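Local coordinates for phosphatidylethanolamine-binding protein (Plasmodium vivax, PDB 2GZQ) that probably binds phosphatidylethanolamine and similar phosphate-bearing ligands in a small surface pocket, at residues 21-26 and 137-142; 82-87 and 176-181; 141-146 and 180-185. One frame throughout, in Å; residues are numbered along the deposited sequence. Where two conformers were deposited one is given.

In the fold
Along the chain the segments come in the order 21-26, 82-87, 137-146 and 176-185, so contacts 1 and 2 interleave, while contact 3 overlaps both. Strands 77-85 and 138-148 are antiparallel neighbours in the mixed six-stranded sheet. Contacts 2 and 3 rest helix 178-184 on this pair, one strand each, with centres about 8 Å apart. Contact 1 lies at the start of strand 138-148, about 10 Å from contact 2 and 14 Å from contact 3, centre to centre, and ties the N-terminal segment to the sheet. Contacts 1 and 2 are joined by a salt bridge from Arg-139 to Asp-87 and a probable hydrogen bond between His-138 and Asp-85, residues of the family's two signature motifs, which border the ligand pocket in relatives.

Contact 1: 21-26 and 137-142; sequences EKIIPH and LHRISF
Ile-23 and Arg-139 mark the closest approach of the two backbones, still 8.2 Å from CA to CA, so a long side chain has to bridge the short helix 23-26 and the start of strand 138-148. Arg-139 does it. Its chain runs out extended and then bends at chi3 (-69°), which presents the guanidinium end-on to the N-terminal segment. Arg-139 NH2 donates to His-26 ND1 at 2.9 Å, and Arg-139 NH1 donates to the same ND1 at 3.2 Å, so two nitrogens converge on a single acceptor. The ring and the guanidinium stand nearly perpendicular, 87° apart: ND1 lies in the guanidinium plane, whereas the two donors arrive tilted from the imidazole plane. Arg-139 NH1 makes a further bond, 2.9 Å to Glu-21 O, in the carbonyl plane of that residue.

The backbone places these acceptors together. Lys-22, with positive phi, closes helix 15-20 in a Schellman motif, then serves as N-cap of the next helix, where His-26 N bonds Lys-22 O at 3.0 Å. Lys-22 CB also lies 3.7 Å above one face of the His-26 ring, offset toward its rim, and probably limits the ring's rotation. On the strand side, Arg-139 is the centre of an inverse gamma turn, and Ser-141 OG donates to Arg-139 O from above the carbonyl plane.

Arg-139 NH2 also forms a salt bridge with Asp-87. This pairs the arginine of the GxHR motif with the second aspartate of the DPDxP motif, the two signatures of the phosphatidylethanolamine-binding protein family, which flank the ligand pocket in relatives and probably do so here.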
ATOM      1  N   GLU A  21     -12.781 -11.265  -2.906  1.00  2.77           N
ATOM      2  CA  GLU A  21     -11.447 -11.618  -2.404  1.00  3.46           C
ATOM      3  C   GLU A  21     -11.264 -11.350  -0.916  1.00  3.69           C
ATOM      4  O   GLU A  21     -10.189 -11.608  -0.358  1.00  5.49           O
ATOM      5  CB  GLU A  21     -10.368 -10.886  -3.205  1.00  4.34           C
ATOM      6  CG  GLU A  21     -10.462 -11.185  -4.682  1.00  6.96           C
ATOM      7  CD  GLU A  21     -10.209 -12.639  -5.024  1.00  8.04           C
ATOM      8  OE1 GLU A  21      -9.429 -13.323  -4.317  1.00  8.13           O
ATOM      9  OE2 GLU A  21     -10.810 -13.144  -6.000  1.00  9.93           O
ATOM     10  N   LYS A  22     -12.322 -10.851  -0.283  1.00  3.44           N
ATOM     11  CA  LYS A  22     -12.350 -10.480   1.133  1.00  4.86           C
ATOM     12  C   LYS A  22     -11.382  -9.358   1.503  1.00  4.06           C
ATOM     13  O   LYS A  22     -11.105  -9.135   2.681  1.00  4.99           O
ATOM     14  CB  LYS A  22     -12.183 -11.694   2.022  1.00  5.52           C
ATOM     15  CG  LYS A  22     -13.361 -12.648   1.827  1.00  7.56           C
ATOM     16  CD  LYS A  22     -13.509 -13.707   2.891  1.00 10.10           C
ATOM     17  CE  LYS A  22     -14.708 -14.567   2.562  1.00 13.94           C
ATOM     18  NZ  LYS A  22     -14.746 -14.935   1.114  1.00 44.35           N
ATOM     19  N   ILE A  23     -10.936  -8.617   0.511  1.00  3.67           N
ATOM     20  CA  ILE A  23     -10.263  -7.386   0.789  0.50  8.16           C
ATOM     21  C   ILE A  23     -11.179  -6.398   1.525  1.00  4.21           C
ATOM     22  O   ILE A  23     -10.729  -5.683   2.411  1.00  3.30           O
ATOM     23  CB  ILE A  23      -9.625  -6.903  -0.492  0.50  2.78           C
ATOM     24  CG1 ILE A  23      -8.528  -7.904  -0.859  0.50  3.91           C
ATOM     25  CG2 ILE A  23      -9.104  -5.512  -0.363  0.50  2.82           C
ATOM     26  CD1 ILE A  23      -8.073  -7.805  -2.263  0.50  4.18           C
ATOM     27  N   ILE A  24     -12.461  -6.425   1.214  1.00  3.27           N
ATOM     28  CA  ILE A  24     -13.475  -5.979   2.153  1.00  3.72           C
ATOM     29  C   ILE A  24     -14.033  -7.275   2.744  1.00  4.77           C
ATOM     30  O   ILE A  24     -14.538  -8.118   1.981  1.00  4.26           O
ATOM     31  CB  ILE A  24     -14.633  -5.239   1.399  1.00  4.76           C
ATOM     32  CG1 ILE A  24     -14.085  -3.987   0.727  1.00  4.59           C
ATOM     33  CG2 ILE A  24     -15.791  -4.953   2.317  1.00  5.10           C
ATOM     34  CD1 ILE A  24     -15.039  -3.381  -0.299  1.00  7.12           C
ATOM     35  N   PRO A  25     -13.979  -7.471   4.071  1.00  4.34           N
ATOM     36  CA  PRO A  25     -13.615  -6.501   5.116  1.00  3.78           C
ATOM     37  C   PRO A  25     -12.204  -6.584   5.706  1.00  3.80           C
ATOM     38  O   PRO A  25     -11.941  -5.893   6.668  1.00  5.84           O
ATOM     39  CB  PRO A  25     -14.595  -6.870   6.216  1.00  4.32           C
ATOM     40  CG  PRO A  25     -14.683  -8.358   6.126  1.00  5.29           C
ATOM     41  CD  PRO A  25     -14.558  -8.700   4.667  1.00  3.66           C
ATOM     42  N   HIS A  26     -11.311  -7.416   5.175  1.00  3.21           N
ATOM     43  CA  HIS A  26     -10.024  -7.692   5.843  1.00  3.54           C
ATOM     44  C   HIS A  26      -9.075  -6.513   5.789  1.00  3.27           C
ATOM     45  O   HIS A  26      -8.287  -6.317   6.728  1.00  5.26           O
ATOM     46  CB  HIS A  26      -9.322  -8.893   5.255  1.00  3.03           C
ATOM     47  CG  HIS A  26     -10.028 -10.164   5.510  1.00  4.54           C
ATOM     48  ND1 HIS A  26      -9.650 -11.341   4.907  1.00  4.50           N
ATOM     49  CD2 HIS A  26     -11.086 -10.459   6.299  1.00  5.44           C
ATOM     50  CE1 HIS A  26     -10.446 -12.313   5.304  1.00  3.82           C
ATOM     51  NE2 HIS A  26     -11.323 -11.799   6.157  1.00  4.87           N
ATOM     52  N   LEU A 137      -1.332 -17.861   0.422  1.00  5.51           N
ATOM     53  CA  LEU A 137      -1.215 -16.739  -0.484  1.00  5.01           C
ATOM     54  C   LEU A 137      -1.443 -15.452   0.302  1.00  6.70           C
ATOM     55  O   LEU A 137      -2.425 -15.310   1.050  1.00  8.50           O
ATOM     56  CB  LEU A 137      -2.243 -16.864  -1.599  1.00  6.71           C
ATOM     57  CG  LEU A 137      -1.962 -17.969  -2.597  1.00  8.00           C
ATOM     58  CD1 LEU A 137      -3.255 -18.355  -3.317  1.00  9.00           C
ATOM     59  CD2 LEU A 137      -0.920 -17.507  -3.588  1.00  8.13           C
ATOM     60  N   HIS A 138      -0.553 -14.510   0.136  1.00  5.19           N
ATOM     61  CA  HIS A 138      -0.620 -13.208   0.785  1.00  4.18           C
ATOM     62  C   HIS A 138      -1.122 -12.173  -0.191  1.00  4.32           C
ATOM     63  O   HIS A 138      -0.569 -12.052  -1.295  1.00  4.89           O
ATOM     64  CB  HIS A 138       0.758 -12.804   1.271  1.00  5.27           C
ATOM     65  CG  HIS A 138       1.346 -13.699   2.314  1.00  3.52           C
ATOM     66  ND1 HIS A 138       1.874 -13.211   3.487  1.00  5.27           N
ATOM     67  CD2 HIS A 138       1.539 -15.039   2.343  1.00  5.71           C
ATOM     68  CE1 HIS A 138       2.345 -14.214   4.208  1.00  5.45           C
ATOM     69  NE2 HIS A 138       2.137 -15.339   3.543  1.00  6.62           N
ATOM     70  N   ARG A 139      -2.138 -11.428   0.205  1.00  4.94           N
ATOM     71  CA  ARG A 139      -2.703 -10.364  -0.625  1.00  4.31           C
ATOM     72  C   ARG A 139      -1.909  -9.079  -0.419  1.00  4.14           C
ATOM     73  O   ARG A 139      -2.334  -8.191   0.313  1.00  4.63           O
ATOM     74  CB  ARG A 139      -4.183 -10.190  -0.261  1.00  5.01           C
ATOM     75  CG  ARG A 139      -5.005 -11.452  -0.569  1.00  4.65           C
ATOM     76  CD  ARG A 139      -6.363 -11.442   0.094  1.00  5.85           C
ATOM     77  NE  ARG A 139      -6.223 -11.567   1.538  1.00  4.77           N
ATOM     78  CZ  ARG A 139      -7.226 -11.469   2.400  1.00  6.96           C
ATOM     79  NH1 ARG A 139      -8.477 -11.249   1.984  1.00  7.30           N
ATOM     80  NH2 ARG A 139      -6.982 -11.587   3.685  1.00  6.75           N
ATOM     81  N   ILE A 140      -0.764  -8.991  -1.075  1.00  4.75           N
ATOM     82  CA  ILE A 140       0.111  -7.834  -0.971  1.00  4.43           C
ATOM     83  C   ILE A 140      -0.602  -6.660  -1.659  1.00  4.69           C
ATOM     84  O   ILE A 140      -0.941  -6.733  -2.837  1.00  5.96           O
ATOM     85  CB  ILE A 140       1.469  -8.148  -1.598  1.00  5.37           C
ATOM     86  CG1 ILE A 140       2.145  -9.345  -0.919  1.00  5.88           C
ATOM     87  CG2 ILE A 140       2.348  -6.908  -1.589  1.00  6.08           C
ATOM     88  CD1 ILE A 140       2.374  -9.217   0.519  1.00  7.10           C
ATOM     89  N   SER A 141      -0.878  -5.618  -0.886  1.00  4.58           N
ATOM     90  CA  SER A 141      -1.817  -4.593  -1.262  1.00  5.17           C
ATOM     91  C   SER A 141      -1.200  -3.210  -1.244  1.00  5.28           C
ATOM     92  O   SER A 141      -0.333  -2.891  -0.416  1.00  5.85           O
ATOM     93  CB  SER A 141      -2.986  -4.618  -0.292  1.00  5.70           C
ATOM     94  OG  SER A 141      -3.710  -5.849  -0.320  1.00  6.24           O
ATOM     95  N   PHE A 142      -1.692  -2.373  -2.152  1.00  4.60           N
ATOM     96  CA  PHE A 142      -1.252  -0.996  -2.303  1.00  4.34           C
ATOM     97  C   PHE A 142      -2.467  -0.102  -2.151  1.00  4.31           C
ATOM     98  O   PHE A 142      -3.404  -0.211  -2.922  1.00  4.80           O
ATOM     99  CB  PHE A 142      -0.627  -0.792  -3.683  1.00  4.67           C
ATOM    100  CG  PHE A 142       0.646  -1.565  -3.915  1.00  5.19           C
ATOM    101  CD1 PHE A 142       0.605  -2.899  -4.213  1.00  6.03           C
ATOM    102  CD2 PHE A 142       1.872  -0.941  -3.849  1.00  5.91           C
ATOM    103  CE1 PHE A 142       1.770  -3.604  -4.467  1.00  8.41           C
ATOM    104  CE2 PHE A 142       3.051  -1.652  -4.095  1.00  7.28           C
ATOM    105  CZ  PHE A 142       2.972  -2.974  -4.377  1.00  7.88           C
TER

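Contact 2: 82-87 and 176-181; sequences FMIDPD and QSAYNV
This is a buried apolar contact in which the first turn of helix 178-184 rests on strand 77-85, inside the beta-sheet fold of the phosphatidylethanolamine-binding protein family. Phe-82 and Ile-84, two residues apart on one face of the strand, receive Ala-178 between them: its CB is 4.1 Å from Phe-82 CD2 and 4.2 Å from Ile-84 CG2. With just a methyl at this position, the CA atoms of Phe-82 and Ala-178 are 7.4 Å apart. One turn further on, Val-181 meets the far end of the same ring, its CG1 lying 4.2 Å from Phe-82 CZ. That branch is anti to the backbone N (chi1 172°), which carries it down to the sheet, where the two side chains cross obliquely. Phe-172 of helix 171-174 packs edge-to-face on Phe-82 and also touches Ile-84, Ala-178 and Val-181, so the cluster joins both helices to the sheet.

The helix start is capped: Ser-177 is the N-cap, and its OG accepts from Asn-180 N at 2.9 Å, while Ala-178 N bonds to Asp-98 OD2. Where the strand ends, at the DPDxP motif, Asp-85 OD1 is hydrogen-bonded to His-138 ND1, and Asp-85 forms an Asx turn through its other oxygen: Asp-87 N reaches Asp-85 OD2 at 2.8 Å, from above the carboxylate plane, with an N-H...O angle of 151°.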
ATOM      1  N   PHE A  82       0.626   3.394   0.676  1.00  4.23           N
ATOM      2  CA  PHE A  82       1.069   2.388   1.611  1.00  5.83           C
ATOM      3  C   PHE A  82       1.083   1.045   0.877  1.00  7.26           C
ATOM      4  O   PHE A  82       0.109   0.730   0.168  1.00  9.99           O
ATOM      5  CB  PHE A  82       0.092   2.246   2.797  1.00  7.34           C
ATOM      6  CG  PHE A  82      -0.060   3.469   3.665  1.00  6.11           C
ATOM      7  CD1 PHE A  82       1.003   4.269   4.010  1.00  8.12           C
ATOM      8  CD2 PHE A  82      -1.302   3.821   4.176  1.00 10.41           C
ATOM      9  CE1 PHE A  82       0.818   5.364   4.834  1.00  4.54           C
ATOM     10  CE2 PHE A  82      -1.458   4.882   4.996  1.00 11.05           C
ATOM     11  CZ  PHE A  82      -0.425   5.671   5.314  1.00  7.02           C
HETATM   12  N   MSE A  83       2.115   0.236   1.079  1.00  6.43           N
HETATM   13  CA  MSE A  83       2.065  -1.135   0.700  0.50  9.57           C
HETATM   14  C   MSE A  83       2.083  -2.003   1.953  1.00  5.34           C
HETATM   15  O   MSE A  83       2.919  -1.798   2.846  1.00  5.18           O
HETATM   16  CB  MSE A  83       3.275  -1.388  -0.140  0.50  8.04           C
HETATM   17  CG  MSE A  83       3.406  -2.767  -0.596  0.50  5.12           C
HETATM   18 SE   MSE A  83       5.200  -2.905  -1.143  0.30  6.35          SE
HETATM   19  CE  MSE A  83       5.253  -4.804  -1.518  0.50  7.72           C
ATOM     20  N   ILE A  84       1.137  -2.939   2.022  1.00  3.95           N
ATOM     21  CA  ILE A  84       0.914  -3.754   3.205  1.00  3.91           C
ATOM     22  C   ILE A  84       0.765  -5.226   2.863  1.00  5.16           C
ATOM     23  O   ILE A  84       0.388  -5.595   1.754  1.00  5.79           O
ATOM     24  CB  ILE A  84      -0.302  -3.312   4.029  1.00  5.56           C
ATOM     25  CG1 ILE A  84      -1.561  -3.393   3.191  1.00  4.81           C
ATOM     26  CG2 ILE A  84      -0.102  -1.925   4.585  1.00  5.72           C
ATOM     27  CD1 ILE A  84      -2.814  -3.450   3.995  1.00  6.93           C
ATOM     28  N   ASP A  85       0.998  -6.061   3.863  1.00  4.92           N
ATOM     29  CA  ASP A  85       0.579  -7.458   3.856  1.00  5.27           C
ATOM     30  C   ASP A  85      -0.441  -7.672   4.970  1.00  4.81           C
ATOM     31  O   ASP A  85      -0.063  -7.683   6.144  1.00  5.18           O
ATOM     32  CB  ASP A  85       1.790  -8.365   4.046  1.00  5.22           C
ATOM     33  CG  ASP A  85       1.443  -9.840   3.932  1.00  5.11           C
ATOM     34  OD1 ASP A  85       2.354 -10.683   4.124  1.00  6.70           O
ATOM     35  OD2 ASP A  85       0.265 -10.135   3.637  1.00  7.04           O
ATOM     36  N   PRO A  86      -1.718  -7.825   4.627  1.00  4.49           N
ATOM     37  CA  PRO A  86      -2.727  -8.115   5.623  1.00  5.33           C
ATOM     38  C   PRO A  86      -2.694  -9.565   6.096  1.00  4.46           C
ATOM     39  O   PRO A  86      -3.399  -9.928   7.026  1.00  6.01           O
ATOM     40  CB  PRO A  86      -4.043  -7.811   4.889  1.00  5.13           C
ATOM     41  CG  PRO A  86      -3.708  -8.158   3.441  1.00  6.26           C
ATOM     42  CD  PRO A  86      -2.268  -7.801   3.258  1.00  6.52           C
ATOM     43  N   ASP A  87      -1.879 -10.386   5.465  1.00  4.21           N
ATOM     44  CA  ASP A  87      -1.840 -11.820   5.698  1.00  5.34           C
ATOM     45  C   ASP A  87      -0.523 -12.248   6.322  1.00  5.54           C
ATOM     46  O   ASP A  87       0.070 -13.271   5.979  1.00  8.25           O
ATOM     47  CB  ASP A  87      -2.084 -12.503   4.372  1.00  4.61           C
ATOM     48  CG  ASP A  87      -3.462 -12.171   3.804  1.00  4.49           C
ATOM     49  OD1 ASP A  87      -4.416 -12.098   4.603  1.00  5.09           O
ATOM     50  OD2 ASP A  87      -3.596 -11.990   2.569  1.00  4.98           O
ATOM     51  N   GLN A 176      -2.263  -0.729  14.136  1.00  2.00           N
ATOM     52  CA  GLN A 176      -3.069  -1.886  13.756  1.00  2.15           C
ATOM     53  C   GLN A 176      -3.199  -2.021  12.239  1.00  2.00           C
ATOM     54  O   GLN A 176      -2.737  -3.011  11.690  1.00  3.78           O
ATOM     55  CB  GLN A 176      -4.409  -1.903  14.474  1.00  3.35           C
ATOM     56  CG  GLN A 176      -4.270  -1.656  15.964  1.00  3.93           C
ATOM     57  CD  GLN A 176      -3.209  -2.520  16.621  1.00  4.92           C
ATOM     58  OE1 GLN A 176      -3.222  -3.736  16.475  1.00 10.41           O
ATOM     59  NE2 GLN A 176      -2.306  -1.891  17.386  1.00  6.82           N
ATOM     60  N   SER A 177      -3.805  -1.049  11.562  1.00  2.79           N
ATOM     61  CA  SER A 177      -4.108  -1.191  10.149  1.00  2.59           C
ATOM     62  C   SER A 177      -3.878   0.083   9.369  1.00  3.24           C
ATOM     63  O   SER A 177      -3.967   1.188   9.931  1.00  3.04           O
ATOM     64  CB  SER A 177      -5.549  -1.628   9.947  1.00  2.78           C
ATOM     65  OG  SER A 177      -6.456  -0.618  10.306  1.00  3.27           O
ATOM     66  N   ALA A 178      -3.623  -0.082   8.078  1.00  2.27           N
ATOM     67  CA  ALA A 178      -3.550   1.052   7.175  1.00  2.00           C
ATOM     68  C   ALA A 178      -4.850   1.850   7.208  1.00  2.00           C
ATOM     69  O   ALA A 178      -4.829   3.063   7.270  1.00  2.04           O
ATOM     70  CB  ALA A 178      -3.268   0.583   5.789  1.00  2.88           C
ATOM     71  N   TYR A 179      -5.985   1.161   7.160  1.00  2.00           N
ATOM     72  CA  TYR A 179      -7.264   1.845   7.148  1.00  2.00           C
ATOM     73  C   TYR A 179      -7.390   2.720   8.406  1.00  2.10           C
ATOM     74  O   TYR A 179      -7.858   3.858   8.353  1.00  2.54           O
ATOM     75  CB  TYR A 179      -8.397   0.812   7.081  1.00  2.61           C
ATOM     76  CG  TYR A 179      -9.757   1.480   7.055  1.00  2.00           C
ATOM     77  CD1 TYR A 179     -10.488   1.678   8.218  1.00  3.86           C
ATOM     78  CD2 TYR A 179     -10.283   1.982   5.867  1.00  3.99           C
ATOM     79  CE1 TYR A 179     -11.697   2.327   8.198  1.00  5.52           C
ATOM     80  CE2 TYR A 179     -11.505   2.617   5.843  1.00  5.22           C
ATOM     81  CZ  TYR A 179     -12.194   2.793   7.011  1.00  4.23           C
ATOM     82  OH  TYR A 179     -13.424   3.405   7.031  1.00  9.06           O
ATOM     83  N   ASN A 180      -6.981   2.174   9.553  1.00  2.00           N
ATOM     84  CA  ASN A 180      -7.069   2.958  10.786  1.00  2.14           C
ATOM     85  C   ASN A 180      -6.249   4.257  10.688  1.00  2.00           C
ATOM     86  O   ASN A 180      -6.718   5.333  11.057  1.00  2.00           O
ATOM     87  CB  ASN A 180      -6.661   2.124  11.990  1.00  2.00           C
ATOM     88  CG  ASN A 180      -6.951   2.819  13.296  1.00  2.57           C
ATOM     89  OD1 ASN A 180      -8.017   3.402  13.470  1.00  2.77           O
ATOM     90  ND2 ASN A 180      -6.028   2.734  14.252  1.00  2.77           N
ATOM     91  N   VAL A 181      -5.025   4.139  10.203  1.00  2.22           N
ATOM     92  CA  VAL A 181      -4.186   5.312  10.012  1.00  2.42           C
ATOM     93  C   VAL A 181      -4.797   6.339   9.074  1.00  2.00           C
ATOM     94  O   VAL A 181      -4.816   7.523   9.366  1.00  2.00           O
ATOM     95  CB  VAL A 181      -2.787   4.914   9.550  1.00  3.08           C
ATOM     96  CG1 VAL A 181      -1.974   6.133   9.158  1.00  4.55           C
ATOM     97  CG2 VAL A 181      -2.073   4.139  10.661  1.00  5.84           C
TER

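Contact 3: 141-146 and 180-185; sequences SFILSL and NVIQMN
No ring or amide lies between Ile-182 and its strand partners Ile-143 and Ser-145; the flat groups that matter are the side-chain amides of Gln-183, in helix 178-184, and of Asn-185, just past its end, which bond back onto the helix. Val-181 O lies in the amide plane of Asn-185, and Asn-180 OD1 close to that of Gln-183. Between the segments the contact is thus plain helix-on-sheet packing, joining helix 178-184 to strand 138-148 in the mixed sheet of this phosphatidylethanolamine-binding protein fold.

Within 180-185, Ile-182 alone reaches 141-146. With CG1 anti to the carbonyl carbon (chi1 -70°) and chi2 extended, CD1 is the atom that comes closest to the strand. There the methyl settles between two residues of one strand face: Ile-143 CG2 is 3.7 Å from Ile-182 CD1, and Ser-145 OG is 3.4 Å from the same CD1. The hydroxyl oxygen of Ser-145 also lies 3.8 Å from Ile-182 CG1, so a polar atom is packed against hydrocarbon, without a hydrogen bond across the contact. The backbones are closest at Ser-145 and Ile-182, with CA atoms 7.6 Å apart. Strand 188-198 adds Phe-192 beside Ile-143 and Ile-189 beside Ser-145, while Ile-143 also touches Ala-178 one turn back along the helix.

At the helix end, the outer amides hold the last turn. Gln-183 NE2 donates to Asn-180 OD1 at 3.0 Å, tilted from the carbonyl plane. In Asn-185, the first residue to leave helical geometry, OD1 accepts from Thr-156 N. Val-181 O is gripped twice from opposite faces of its plane: by Asn-185 N at 3.2 Å, and by Asn-185 ND2 at 2.9 Å in a nearly straight bond of 168°.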
ATOM      1  N   SER A 141      -0.878  -5.618  -0.886  1.00  4.58           N
ATOM      2  CA  SER A 141      -1.817  -4.593  -1.262  1.00  5.17           C
ATOM      3  C   SER A 141      -1.200  -3.210  -1.244  1.00  5.28           C
ATOM      4  O   SER A 141      -0.333  -2.891  -0.416  1.00  5.85           O
ATOM      5  CB  SER A 141      -2.986  -4.618  -0.292  1.00  5.70           C
ATOM      6  OG  SER A 141      -3.710  -5.849  -0.320  1.00  6.24           O
ATOM      7  N   PHE A 142      -1.692  -2.373  -2.152  1.00  4.60           N
ATOM      8  CA  PHE A 142      -1.252  -0.996  -2.303  1.00  4.34           C
ATOM      9  C   PHE A 142      -2.467  -0.102  -2.151  1.00  4.31           C
ATOM     10  O   PHE A 142      -3.404  -0.211  -2.922  1.00  4.80           O
ATOM     11  CB  PHE A 142      -0.627  -0.792  -3.683  1.00  4.67           C
ATOM     12  CG  PHE A 142       0.646  -1.565  -3.915  1.00  5.19           C
ATOM     13  CD1 PHE A 142       0.605  -2.899  -4.213  1.00  6.03           C
ATOM     14  CD2 PHE A 142       1.872  -0.941  -3.849  1.00  5.91           C
ATOM     15  CE1 PHE A 142       1.770  -3.604  -4.467  1.00  8.41           C
ATOM     16  CE2 PHE A 142       3.051  -1.652  -4.095  1.00  7.28           C
ATOM     17  CZ  PHE A 142       2.972  -2.974  -4.377  1.00  7.88           C
ATOM     18  N   ILE A 143      -2.448   0.802  -1.175  1.00  4.52           N
ATOM     19  CA  ILE A 143      -3.565   1.684  -0.891  1.00  3.68           C
ATOM     20  C   ILE A 143      -3.122   3.132  -1.135  1.00  5.18           C
ATOM     21  O   ILE A 143      -2.123   3.597  -0.569  1.00  5.22           O
ATOM     22  CB  ILE A 143      -4.014   1.559   0.571  1.00  5.09           C
ATOM     23  CG1 ILE A 143      -4.369   0.112   0.935  1.00  5.97           C
ATOM     24  CG2 ILE A 143      -5.184   2.497   0.839  1.00  5.18           C
ATOM     25  CD1 ILE A 143      -4.425  -0.165   2.409  1.00  8.68           C
ATOM     26  N   LEU A 144      -3.869   3.816  -1.976  1.00  4.25           N
ATOM     27  CA  LEU A 144      -3.597   5.181  -2.367  1.00  4.61           C
ATOM     28  C   LEU A 144      -4.637   6.112  -1.790  1.00  4.53           C
ATOM     29  O   LEU A 144      -5.847   5.860  -1.965  1.00  5.18           O
ATOM     30  CB  LEU A 144      -3.640   5.296  -3.899  1.00  5.43           C
ATOM     31  CG  LEU A 144      -3.125   6.584  -4.497  1.00  5.56           C
ATOM     32  CD1 LEU A 144      -1.613   6.686  -4.346  1.00  6.73           C
ATOM     33  CD2 LEU A 144      -3.568   6.712  -5.976  1.00  6.13           C
ATOM     34  N   SER A 145      -4.187   7.149  -1.071  1.00  4.12           N
ATOM     35  CA  SER A 145      -5.083   8.079  -0.400  1.00  4.54           C
ATOM     36  C   SER A 145      -4.637   9.507  -0.679  1.00  3.78           C
ATOM     37  O   SER A 145      -3.514   9.755  -1.097  1.00  4.70           O
ATOM     38  CB  SER A 145      -5.086   7.829   1.118  1.00  4.73           C
ATOM     39  OG  SER A 145      -5.442   6.511   1.421  1.00  5.31           O
ATOM     40  N   LEU A 146      -5.523  10.454  -0.432  1.00  4.33           N
ATOM     41  CA  LEU A 146      -5.229  11.882  -0.484  1.00  4.19           C
ATOM     42  C   LEU A 146      -4.964  12.427   0.909  1.00  4.20           C
ATOM     43  O   LEU A 146      -5.697  12.138   1.862  1.00  5.72           O
ATOM     44  CB  LEU A 146      -6.439  12.652  -1.032  1.00  5.43           C
ATOM     45  CG  LEU A 146      -6.686  12.435  -2.532  1.00  8.69           C
ATOM     46  CD1 LEU A 146      -7.953  13.219  -2.870  1.00  8.52           C
ATOM     47  CD2 LEU A 146      -5.526  12.854  -3.394  1.00 11.51           C
ATOM     48  N   ASN A 180      -6.981   2.174   9.553  1.00  2.00           N
ATOM     49  CA  ASN A 180      -7.069   2.958  10.786  1.00  2.14           C
ATOM     50  C   ASN A 180      -6.249   4.257  10.688  1.00  2.00           C
ATOM     51  O   ASN A 180      -6.718   5.333  11.057  1.00  2.00           O
ATOM     52  CB  ASN A 180      -6.661   2.124  11.990  1.00  2.00           C
ATOM     53  CG  ASN A 180      -6.951   2.819  13.296  1.00  2.57           C
ATOM     54  OD1 ASN A 180      -8.017   3.402  13.470  1.00  2.77           O
ATOM     55  ND2 ASN A 180      -6.028   2.734  14.252  1.00  2.77           N
ATOM     56  N   VAL A 181      -5.025   4.139  10.203  1.00  2.22           N
ATOM     57  CA  VAL A 181      -4.186   5.312  10.012  1.00  2.42           C
ATOM     58  C   VAL A 181      -4.797   6.339   9.074  1.00  2.00           C
ATOM     59  O   VAL A 181      -4.816   7.523   9.366  1.00  2.00           O
ATOM     60  CB  VAL A 181      -2.787   4.914   9.550  1.00  3.08           C
ATOM     61  CG1 VAL A 181      -1.974   6.133   9.158  1.00  4.55           C
ATOM     62  CG2 VAL A 181      -2.073   4.139  10.661  1.00  5.84           C
ATOM     63  N   ILE A 182      -5.376   5.865   7.983  1.00  2.00           N
ATOM     64  CA  ILE A 182      -6.001   6.737   7.029  1.00  2.00           C
ATOM     65  C   ILE A 182      -7.165   7.491   7.654  1.00  2.61           C
ATOM     66  O   ILE A 182      -7.275   8.717   7.562  1.00  2.55           O
ATOM     67  CB  ILE A 182      -6.417   5.909   5.805  1.00  2.58           C
ATOM     68  CG1 ILE A 182      -5.171   5.466   5.039  1.00  2.33           C
ATOM     69  CG2 ILE A 182      -7.434   6.667   4.902  1.00  4.36           C
ATOM     70  CD1 ILE A 182      -5.418   4.324   4.074  1.00  3.13           C
ATOM     71  N   GLN A 183      -8.038   6.773   8.340  1.00  2.75           N
ATOM     72  CA  GLN A 183      -9.251   7.407   8.819  1.00  2.42           C
ATOM     73  C   GLN A 183      -8.921   8.320   9.997  1.00  3.09           C
ATOM     74  O   GLN A 183      -9.502   9.406  10.120  1.00  3.16           O
ATOM     75  CB  GLN A 183     -10.389   6.413   9.096  1.00  4.56           C
ATOM     76  CG  GLN A 183     -10.128   5.480  10.189  1.00  8.18           C
ATOM     77  CD  GLN A 183     -10.492   6.047  11.506  1.00  5.11           C
ATOM     78  OE1 GLN A 183     -11.365   6.896  11.607  1.00  8.17           O
ATOM     79  NE2 GLN A 183      -9.806   5.596  12.537  1.00  7.12           N
HETATM   80  N   MSE A 184      -7.974   7.947  10.860  1.00  2.02           N
HETATM   81  CA  MSE A 184      -7.669   8.782  12.009  0.50  4.74           C
HETATM   82  C   MSE A 184      -6.949  10.076  11.614  1.00  3.68           C
HETATM   83  O   MSE A 184      -6.913  11.031  12.394  1.00  4.59           O
HETATM   84  CB  MSE A 184      -6.899   7.984  13.074  0.50  2.59           C
HETATM   85  CG  MSE A 184      -5.419   7.728  12.804  0.50  2.00           C
HETATM   86 SE   MSE A 184      -4.784   6.115  13.851  0.40  7.25          SE
HETATM   87  CE  MSE A 184      -2.989   6.727  14.090  0.50  2.00           C
ATOM     88  N   ASN A 185      -6.373  10.111  10.403  1.00  2.00           N
ATOM     89  CA  ASN A 185      -5.755  11.312   9.839  1.00  2.00           C
ATOM     90  C   ASN A 185      -6.674  12.071   8.884  1.00  2.00           C
ATOM     91  O   ASN A 185      -6.266  13.008   8.222  1.00  3.30           O
ATOM     92  CB  ASN A 185      -4.470  10.927   9.104  1.00  2.00           C
ATOM     93  CG  ASN A 185      -3.321  10.748  10.033  1.00  2.00           C
ATOM     94  OD1 ASN A 185      -2.721  11.729  10.481  1.00  2.05           O
ATOM     95  ND2 ASN A 185      -3.049   9.506  10.416  1.00  2.00           N
TER